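Local coordinates for Non-reducing end alpha-L-arabinofuranosidase BoGH43B (Bacteroides ovatus, PDB 5JOZ), which removes terminal non-reducing alpha-L-arabinofuranosyl residues from the side branches of xyloglucan during its breakdown, at residues 124-137 with 140-154. Sequence-based numbering, arbitrary orientation.
Sequences YVDPSIEFIDGKMY and SPDNQGSFLLGVMDP
Y124 lies against the 140-148 end of the second hairpin in a blade of the GH43 five-bladed beta-propeller, and its atoms can be traced outward. Y124 CB is 3.5 Å from S140 OG; of the ring atoms, CD1 approaches the carbonyl O of P141 and CD2 comes nearest S140 OG. Y124 CE1 passes D142 CA at 3.7 Å, and CZ and OH both reach L148 CD1, the side chains crossing near a right angle. With CG anti to the carbonyl carbon (chi1 -64°), the ring extends along this row. S140 OG also donates to P141 O, from 49° above the carbonyl plane, and a water accepts from V125 N at 3.0 Å and donates to P141 O. V125 O meets P141 CD at 3.1 Å. Next to V125, D126 OD2 accepts from G177 N, its side chain beside E176, the inferred proton donor whose pKa D126 probably modulates.

At the other end, strands 135-137 and 146-152 run antiparallel. M136 sends an extended chain to M152 SD, which M136 CE meets at 3.6 Å, while Y137 CD1 packs on L149 CD1 at 3.8 Å. This end is apolar; at the Y124 end, hydroxyl and water both serve P141 O.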
ATOM      1  N   TYR A 124      -8.376 -18.473   0.736  1.00 41.86           N
ATOM      2  CA  TYR A 124      -8.793 -17.736   1.929  1.00 39.21           C
ATOM      3  C   TYR A 124      -8.107 -16.366   1.989  1.00 38.44           C
ATOM      4  O   TYR A 124      -6.926 -16.228   1.660  1.00 39.62           O
ATOM      5  CB  TYR A 124      -8.532 -18.544   3.201  1.00 40.95           C
ATOM      6  CG  TYR A 124      -9.340 -19.836   3.292  1.00 42.58           C
ATOM      7  CD1 TYR A 124     -10.732 -19.828   3.158  1.00 40.18           C
ATOM      8  CD2 TYR A 124      -8.718 -21.061   3.533  1.00 42.58           C
ATOM      9  CE1 TYR A 124     -11.472 -21.001   3.239  1.00 41.74           C
ATOM     10  CE2 TYR A 124      -9.455 -22.242   3.620  1.00 42.62           C
ATOM     11  CZ  TYR A 124     -10.827 -22.207   3.477  1.00 39.86           C
ATOM     12  OH  TYR A 124     -11.556 -23.370   3.568  1.00 44.88           O
ATOM     13  N   VAL A 125      -8.875 -15.349   2.357  1.00 38.12           N
ATOM     14  CA  VAL A 125      -8.346 -14.005   2.562  1.00 35.46           C
ATOM     15  C   VAL A 125      -7.655 -13.964   3.923  1.00 34.68           C
ATOM     16  O   VAL A 125      -7.996 -14.745   4.818  1.00 38.65           O
ATOM     17  CB  VAL A 125      -9.474 -12.939   2.443  1.00 41.69           C
ATOM     18  CG1 VAL A 125     -10.371 -12.894   3.685  1.00 43.51           C
ATOM     19  CG2 VAL A 125      -8.894 -11.564   2.131  1.00 45.84           C
ATOM     20  N   ASP A 126      -6.678 -13.075   4.067  1.00 30.01           N
ATOM     21  CA  ASP A 126      -6.014 -12.825   5.342  1.00 31.59           C
ATOM     22  C   ASP A 126      -5.402 -14.069   5.992  1.00 33.02           C
ATOM     23  O   ASP A 126      -5.605 -14.320   7.177  1.00 30.44           O
ATOM     24  CB  ASP A 126      -6.999 -12.142   6.311  1.00 40.31           C
ATOM     25  CG  ASP A 126      -7.505 -10.805   5.792  1.00 39.88           C
ATOM     26  OD1 ASP A 126      -6.983 -10.326   4.764  1.00 41.75           O
ATOM     27  OD2 ASP A 126      -8.416 -10.228   6.429  1.00 41.02           O
ATOM     28  N   PRO A 127      -4.636 -14.852   5.219  1.00 36.07           N
ATOM     29  CA  PRO A 127      -3.959 -15.980   5.846  1.00 35.14           C
ATOM     30  C   PRO A 127      -2.894 -15.468   6.797  1.00 32.06           C
ATOM     31  O   PRO A 127      -2.182 -14.533   6.458  1.00 27.37           O
ATOM     32  CB  PRO A 127      -3.306 -16.695   4.659  1.00 36.74           C
ATOM     33  CG  PRO A 127      -3.063 -15.602   3.664  1.00 36.08           C
ATOM     34  CD  PRO A 127      -4.244 -14.687   3.809  1.00 30.58           C
ATOM     35  N   SER A 128      -2.794 -16.062   7.978  1.00 31.04           N
ATOM     36  CA  SER A 128      -1.750 -15.691   8.921  1.00 29.47           C
ATOM     37  C   SER A 128      -0.970 -16.908   9.330  1.00 29.51           C
ATOM     38  O   SER A 128      -1.511 -18.006   9.337  1.00 31.78           O
ATOM     39  CB  SER A 128      -2.352 -15.030  10.150  1.00 28.64           C
ATOM     40  OG  SER A 128      -1.329 -14.517  10.982  1.00 29.91           O
ATOM     41  N   ILE A 129       0.299 -16.701   9.680  1.00 30.72           N
ATOM     42  CA  ILE A 129       1.141 -17.782  10.191  1.00 32.51           C
ATOM     43  C   ILE A 129       1.756 -17.383  11.516  1.00 29.13           C
ATOM     44  O   ILE A 129       1.908 -16.203  11.796  1.00 27.16           O
ATOM     45  CB  ILE A 129       2.252 -18.221   9.197  1.00 38.04           C
ATOM     46  CG1 ILE A 129       3.009 -17.023   8.609  1.00 41.41           C
ATOM     47  CG2 ILE A 129       1.665 -19.049   8.055  1.00 43.30           C
ATOM     48  CD1 ILE A 129       4.278 -17.406   7.873  1.00 42.88           C
ATOM     49  N   GLU A 130       2.071 -18.383  12.333  1.00 29.53           N
ATOM     50  CA  GLU A 130       2.829 -18.178  13.547  1.00 30.47           C
ATOM     51  C   GLU A 130       3.657 -19.423  13.861  1.00 32.23           C
ATOM     52  O   GLU A 130       3.206 -20.548  13.638  1.00 30.07           O
ATOM     53  CB  GLU A 130       1.891 -17.871  14.712  1.00 33.18           C
ATOM     54  CG  GLU A 130       2.607 -17.440  15.988  1.00 34.65           C
ATOM     55  CD  GLU A 130       3.250 -16.060  15.894  1.00 42.33           C
ATOM     56  OE1 GLU A 130       4.174 -15.805  16.695  1.00 42.73           O
ATOM     57  OE2 GLU A 130       2.829 -15.231  15.047  1.00 42.08           O
ATOM     58  N   PHE A 131       4.849 -19.197  14.410  1.00 32.52           N
ATOM     59  CA  PHE A 131       5.750 -20.260  14.816  1.00 34.19           C
ATOM     60  C   PHE A 131       5.734 -20.461  16.320  1.00 34.91           C
ATOM     61  O   PHE A 131       6.229 -19.611  17.058  1.00 37.56           O
ATOM     62  CB  PHE A 131       7.154 -19.936  14.348  1.00 34.40           C
ATOM     63  CG  PHE A 131       7.307 -20.007  12.864  1.00 38.86           C
ATOM     64  CD1 PHE A 131       7.535 -21.228  12.238  1.00 34.19           C
ATOM     65  CD2 PHE A 131       7.188 -18.861  12.079  1.00 41.20           C
ATOM     66  CE1 PHE A 131       7.670 -21.302  10.858  1.00 37.43           C
ATOM     67  CE2 PHE A 131       7.325 -18.933  10.696  1.00 41.73           C
ATOM     68  CZ  PHE A 131       7.565 -20.155  10.085  1.00 36.44           C
ATOM     69  N   ILE A 132       5.160 -21.581  16.764  1.00 34.06           N
ATOM     70  CA  ILE A 132       5.029 -21.912  18.187  1.00 40.92           C
ATOM     71  C   ILE A 132       5.308 -23.402  18.398  1.00 40.23           C
ATOM     72  O   ILE A 132       4.754 -24.222  17.681  1.00 38.59           O
ATOM     73  CB  ILE A 132       3.589 -21.646  18.719  1.00 41.84           C
ATOM     74  CG1 ILE A 132       3.143 -20.190  18.503  1.00 47.73           C
ATOM     75  CG2 ILE A 132       3.492 -21.995  20.204  1.00 46.65           C
ATOM     76  CD1 ILE A 132       1.634 -19.991  18.519  1.00 48.02           C
ATOM     77  N   ASP A 133       6.114 -23.744  19.404  1.00 51.46           N
ATOM     78  CA  ASP A 133       6.354 -25.147  19.817  1.00 54.63           C
ATOM     79  C   ASP A 133       6.929 -25.979  18.656  1.00 56.54           C
ATOM     80  O   ASP A 133       6.549 -27.133  18.460  1.00 60.98           O
ATOM     81  CB  ASP A 133       5.059 -25.804  20.394  1.00 58.07           C
ATOM     82  CG  ASP A 133       4.705 -25.319  21.824  1.00 69.24           C
ATOM     83  OD1 ASP A 133       5.622 -25.194  22.672  1.00 68.60           O
ATOM     84  OD2 ASP A 133       3.498 -25.102  22.114  1.00 59.27           O
ATOM     85  N   GLY A 134       7.833 -25.375  17.882  1.00 58.80           N
ATOM     86  CA  GLY A 134       8.382 -26.001  16.670  1.00 58.31           C
ATOM     87  C   GLY A 134       7.399 -26.341  15.549  1.00 50.63           C
ATOM     88  O   GLY A 134       7.689 -27.198  14.714  1.00 55.60           O
ATOM     89  N   LYS A 135       6.248 -25.670  15.521  1.00 46.63           N
ATOM     90  CA  LYS A 135       5.221 -25.874  14.495  1.00 45.06           C
ATOM     91  C   LYS A 135       4.905 -24.553  13.822  1.00 44.75           C
ATOM     92  O   LYS A 135       4.984 -23.486  14.445  1.00 37.07           O
ATOM     93  CB  LYS A 135       3.927 -26.402  15.105  1.00 46.48           C
ATOM     94  CG  LYS A 135       4.074 -27.704  15.867  1.00 56.94           C
ATOM     95  CD  LYS A 135       2.721 -28.219  16.329  1.00 57.38           C
ATOM     96  CE  LYS A 135       2.845 -29.560  17.032  1.00 58.52           C
ATOM     97  NZ  LYS A 135       1.565 -30.307  16.937  1.00 61.28           N
ATOM     98  N   MET A 136       4.523 -24.638  12.553  1.00 43.99           N
ATOM     99  CA  MET A 136       4.119 -23.484  11.765  1.00 42.47           C
ATOM    100  C   MET A 136       2.601 -23.516  11.612  1.00 40.82           C
ATOM    101  O   MET A 136       2.073 -24.247  10.761  1.00 33.22           O
ATOM    102  CB  MET A 136       4.814 -23.521  10.407  1.00 42.13           C
ATOM    103  CG  MET A 136       4.423 -22.423   9.435  1.00 43.86           C
ATOM    104  SD  MET A 136       5.419 -22.590   7.945  1.00 42.42           S
ATOM    105  CE  MET A 136       4.464 -21.666   6.747  1.00 42.39           C
ATOM    106  N   TYR A 137       1.911 -22.719  12.439  1.00 36.27           N
ATOM    107  CA  TYR A 137       0.448 -22.629  12.413  1.00 33.71           C
ATOM    108  C   TYR A 137      -0.035 -21.743  11.268  1.00 34.43           C
ATOM    109  O   TYR A 137       0.597 -20.744  10.951  1.00 40.97           O
ATOM    110  CB  TYR A 137      -0.107 -22.098  13.745  1.00 31.58           C
ATOM    111  CG  TYR A 137      -0.061 -23.111  14.851  1.00 30.63           C
ATOM    112  CD1 TYR A 137      -1.135 -23.966  15.074  1.00 29.92           C
ATOM    113  CD2 TYR A 137       1.052 -23.216  15.685  1.00 32.08           C
ATOM    114  CE1 TYR A 137      -1.092 -24.913  16.085  1.00 32.69           C
ATOM    115  CE2 TYR A 137       1.094 -24.155  16.709  1.00 32.27           C
ATOM    116  CZ  TYR A 137       0.021 -25.001  16.894  1.00 30.69           C
ATOM    117  OH  TYR A 137       0.044 -25.929  17.896  1.00 40.05           O
ATOM    118  N   SER A 140      -6.691 -18.790   9.171  1.00 21.59           N
ATOM    119  CA  SER A 140      -7.405 -17.952   8.228  1.00 24.30           C
ATOM    120  C   SER A 140      -8.893 -17.953   8.536  1.00 26.91           C
ATOM    121  O   SER A 140      -9.377 -18.892   9.170  1.00 31.46           O
ATOM    122  CB  SER A 140      -7.195 -18.459   6.808  1.00 27.99           C
ATOM    123  OG  SER A 140      -8.015 -19.589   6.550  1.00 31.38           O
ATOM    124  N   PRO A 141      -9.625 -16.909   8.089  1.00 27.35           N
ATOM    125  CA  PRO A 141     -11.080 -16.984   8.056  1.00 29.16           C
ATOM    126  C   PRO A 141     -11.539 -17.864   6.913  1.00 30.69           C
ATOM    127  O   PRO A 141     -10.767 -18.096   5.987  1.00 36.04           O
ATOM    128  CB  PRO A 141     -11.514 -15.536   7.823  1.00 30.31           C
ATOM    129  CG  PRO A 141     -10.374 -14.903   7.117  1.00 28.84           C
ATOM    130  CD  PRO A 141      -9.137 -15.609   7.606  1.00 30.81           C
ATOM    131  N   ASP A 142     -12.782 -18.340   6.979  1.00 38.43           N
ATOM    132  CA  ASP A 142     -13.328 -19.251   5.963  1.00 45.35           C
ATOM    133  C   ASP A 142     -14.389 -18.619   5.045  1.00 49.70           C
ATOM    134  O   ASP A 142     -15.070 -19.337   4.311  1.00 65.76           O
ATOM    135  CB  ASP A 142     -13.824 -20.561   6.619  1.00 41.96           C
ATOM    136  CG  ASP A 142     -15.205 -20.445   7.273  1.00 41.01           C
ATOM    137  OD1 ASP A 142     -15.642 -19.337   7.642  1.00 39.16           O
ATOM    138  OD2 ASP A 142     -15.861 -21.499   7.423  1.00 50.98           O
ATOM    139  N   ASN A 143     -14.515 -17.290   5.080  1.00 51.03           N
ATOM    140  CA  ASN A 143     -15.539 -16.560   4.313  1.00 54.03           C
ATOM    141  C   ASN A 143     -16.970 -16.982   4.678  1.00 53.56           C
ATOM    142  O   ASN A 143     -17.892 -16.832   3.872  1.00 59.80           O
ATOM    143  CB  ASN A 143     -15.296 -16.706   2.798  1.00 51.74           C
ATOM    144  N   GLN A 144     -17.132 -17.523   5.888  1.00 51.78           N
ATOM    145  CA  GLN A 144     -18.430 -17.902   6.446  1.00 52.95           C
ATOM    146  C   GLN A 144     -18.546 -17.549   7.950  1.00 45.31           C
ATOM    147  O   GLN A 144     -19.371 -18.130   8.667  1.00 40.63           O
ATOM    148  CB  GLN A 144     -18.658 -19.407   6.235  1.00 53.29           C
ATOM    149  N   GLY A 145     -17.738 -16.591   8.413  1.00 38.05           N
ATOM    150  CA  GLY A 145     -17.748 -16.140   9.807  1.00 41.09           C
ATOM    151  C   GLY A 145     -16.839 -16.878  10.786  1.00 40.84           C
ATOM    152  O   GLY A 145     -16.741 -16.465  11.941  1.00 45.24           O
ATOM    153  N   SER A 146     -16.162 -17.940  10.341  1.00 36.35           N
ATOM    154  CA  SER A 146     -15.363 -18.801  11.223  1.00 34.45           C
ATOM    155  C   SER A 146     -13.866 -18.678  10.969  1.00 34.89           C
ATOM    156  O   SER A 146     -13.461 -18.208   9.905  1.00 30.49           O
ATOM    157  CB  SER A 146     -15.805 -20.248  11.048  1.00 38.81           C
ATOM    158  OG  SER A 146     -17.176 -20.390  11.400  1.00 45.51           O
ATOM    159  N   PHE A 147     -13.051 -19.091  11.950  1.00 30.59           N
ATOM    160  CA  PHE A 147     -11.582 -19.105  11.799  1.00 32.84           C
ATOM    161  C   PHE A 147     -11.057 -20.538  11.775  1.00 32.55           C
ATOM    162  O   PHE A 147     -11.475 -21.352  12.592  1.00 31.38           O
ATOM    163  CB  PHE A 147     -10.898 -18.335  12.925  1.00 29.61           C
ATOM    164  CG  PHE A 147     -11.259 -16.886  12.969  1.00 29.31           C
ATOM    165  CD1 PHE A 147     -11.051 -16.072  11.857  1.00 31.43           C
ATOM    166  CD2 PHE A 147     -11.800 -16.323  14.117  1.00 29.70           C
ATOM    167  CE1 PHE A 147     -11.393 -14.726  11.880  1.00 33.01           C
ATOM    168  CE2 PHE A 147     -12.142 -14.973  14.152  1.00 35.10           C
ATOM    169  CZ  PHE A 147     -11.938 -14.175  13.031  1.00 35.71           C
ATOM    170  N   LEU A 148     -10.140 -20.823  10.847  1.00 28.39           N
ATOM    171  CA  LEU A 148      -9.622 -22.176  10.613  1.00 27.43           C
ATOM    172  C   LEU A 148      -8.166 -22.237  10.993  1.00 25.81           C
ATOM    173  O   LEU A 148      -7.381 -21.410  10.546  1.00 27.54           O
ATOM    174  CB  LEU A 148      -9.752 -22.551   9.141  1.00 26.21           C
ATOM    175  CG  LEU A 148     -11.148 -22.435   8.540  1.00 27.92           C
ATOM    176  CD1 LEU A 148     -11.097 -22.756   7.053  1.00 28.59           C
ATOM    177  CD2 LEU A 148     -12.147 -23.323   9.264  1.00 27.69           C
ATOM    178  N   LEU A 149      -7.803 -23.212  11.814  1.00 26.74           N
ATOM    179  CA  LEU A 149      -6.416 -23.427  12.201  1.00 27.98           C
ATOM    180  C   LEU A 149      -5.913 -24.741  11.598  1.00 32.72           C
ATOM    181  O   LEU A 149      -6.673 -25.701  11.474  1.00 39.54           O
ATOM    182  CB  LEU A 149      -6.292 -23.474  13.722  1.00 26.05           C
ATOM    183  CG  LEU A 149      -4.870 -23.386  14.284  1.00 27.81           C
ATOM    184  CD1 LEU A 149      -4.224 -22.022  14.022  1.00 27.42           C
ATOM    185  CD2 LEU A 149      -4.906 -23.681  15.778  1.00 29.30           C
ATOM    186  N   GLY A 150      -4.631 -24.762  11.241  1.00 32.15           N
ATOM    187  CA  GLY A 150      -3.945 -25.942  10.704  1.00 31.86           C
ATOM    188  C   GLY A 150      -2.447 -25.840  10.981  1.00 35.62           C
ATOM    189  O   GLY A 150      -1.972 -24.823  11.501  1.00 37.22           O
ATOM    190  N   VAL A 151      -1.708 -26.899  10.662  1.00 36.15           N
ATOM    191  CA  VAL A 151      -0.253 -26.924  10.834  1.00 35.00           C
ATOM    192  C   VAL A 151       0.344 -27.261   9.486  1.00 35.14           C
ATOM    193  O   VAL A 151      -0.244 -28.006   8.706  1.00 40.70           O
ATOM    194  CB  VAL A 151       0.195 -27.924  11.922  1.00 34.19           C
ATOM    195  CG1 VAL A 151       1.701 -27.828  12.178  1.00 30.21           C
ATOM    196  CG2 VAL A 151      -0.568 -27.654  13.213  1.00 37.50           C
ATOM    197  N   MET A 152       1.513 -26.695   9.227  1.00 36.71           N
ATOM    198  CA  MET A 152       2.076 -26.615   7.898  1.00 41.88           C
ATOM    199  C   MET A 152       3.561 -26.960   7.974  1.00 40.48           C
ATOM    200  O   MET A 152       4.238 -26.609   8.946  1.00 37.06           O
ATOM    201  CB  MET A 152       1.857 -25.186   7.381  1.00 52.37           C
ATOM    202  CG  MET A 152       1.896 -24.991   5.875  1.00 55.98           C
ATOM    203  SD  MET A 152       1.490 -23.285   5.424  1.00 53.28           S
ATOM    204  CE  MET A 152      -0.181 -23.470   4.808  1.00 43.57           C
ATOM    205  N   ASP A 153       4.047 -27.679   6.968  1.00 42.61           N
ATOM    206  CA  ASP A 153       5.470 -27.984   6.826  1.00 41.80           C
ATOM    207  C   ASP A 153       6.147 -26.767   6.191  1.00 45.34           C
ATOM    208  O   ASP A 153       5.777 -26.381   5.077  1.00 43.65           O
ATOM    209  CB  ASP A 153       5.662 -29.226   5.941  1.00 47.26           C
ATOM    210  CG  ASP A 153       7.120 -29.486   5.576  1.00 45.35           C
ATOM    211  OD1 ASP A 153       7.969 -29.671   6.473  1.00 47.99           O
ATOM    212  OD2 ASP A 153       7.410 -29.520   4.372  1.00 51.15           O
ATOM    213  N   PRO A 154       7.133 -26.157   6.889  1.00 49.19           N
ATOM    214  CA  PRO A 154       7.842 -24.985   6.337  1.00 55.43           C
ATOM    215  C   PRO A 154       8.453 -25.170   4.942  1.00 57.96           C
ATOM    216  O   PRO A 154       8.434 -24.241   4.142  1.00 50.67           O
ATOM    217  CB  PRO A 154       8.959 -24.733   7.361  1.00 53.38           C
ATOM    218  CG  PRO A 154       8.454 -25.309   8.636  1.00 50.07           C
ATOM    219  CD  PRO A 154       7.589 -26.475   8.260  1.00 49.52           C
TER
HETATM  220  O   HOH W   1     -11.353 -16.249   3.805  1.00 42.35           O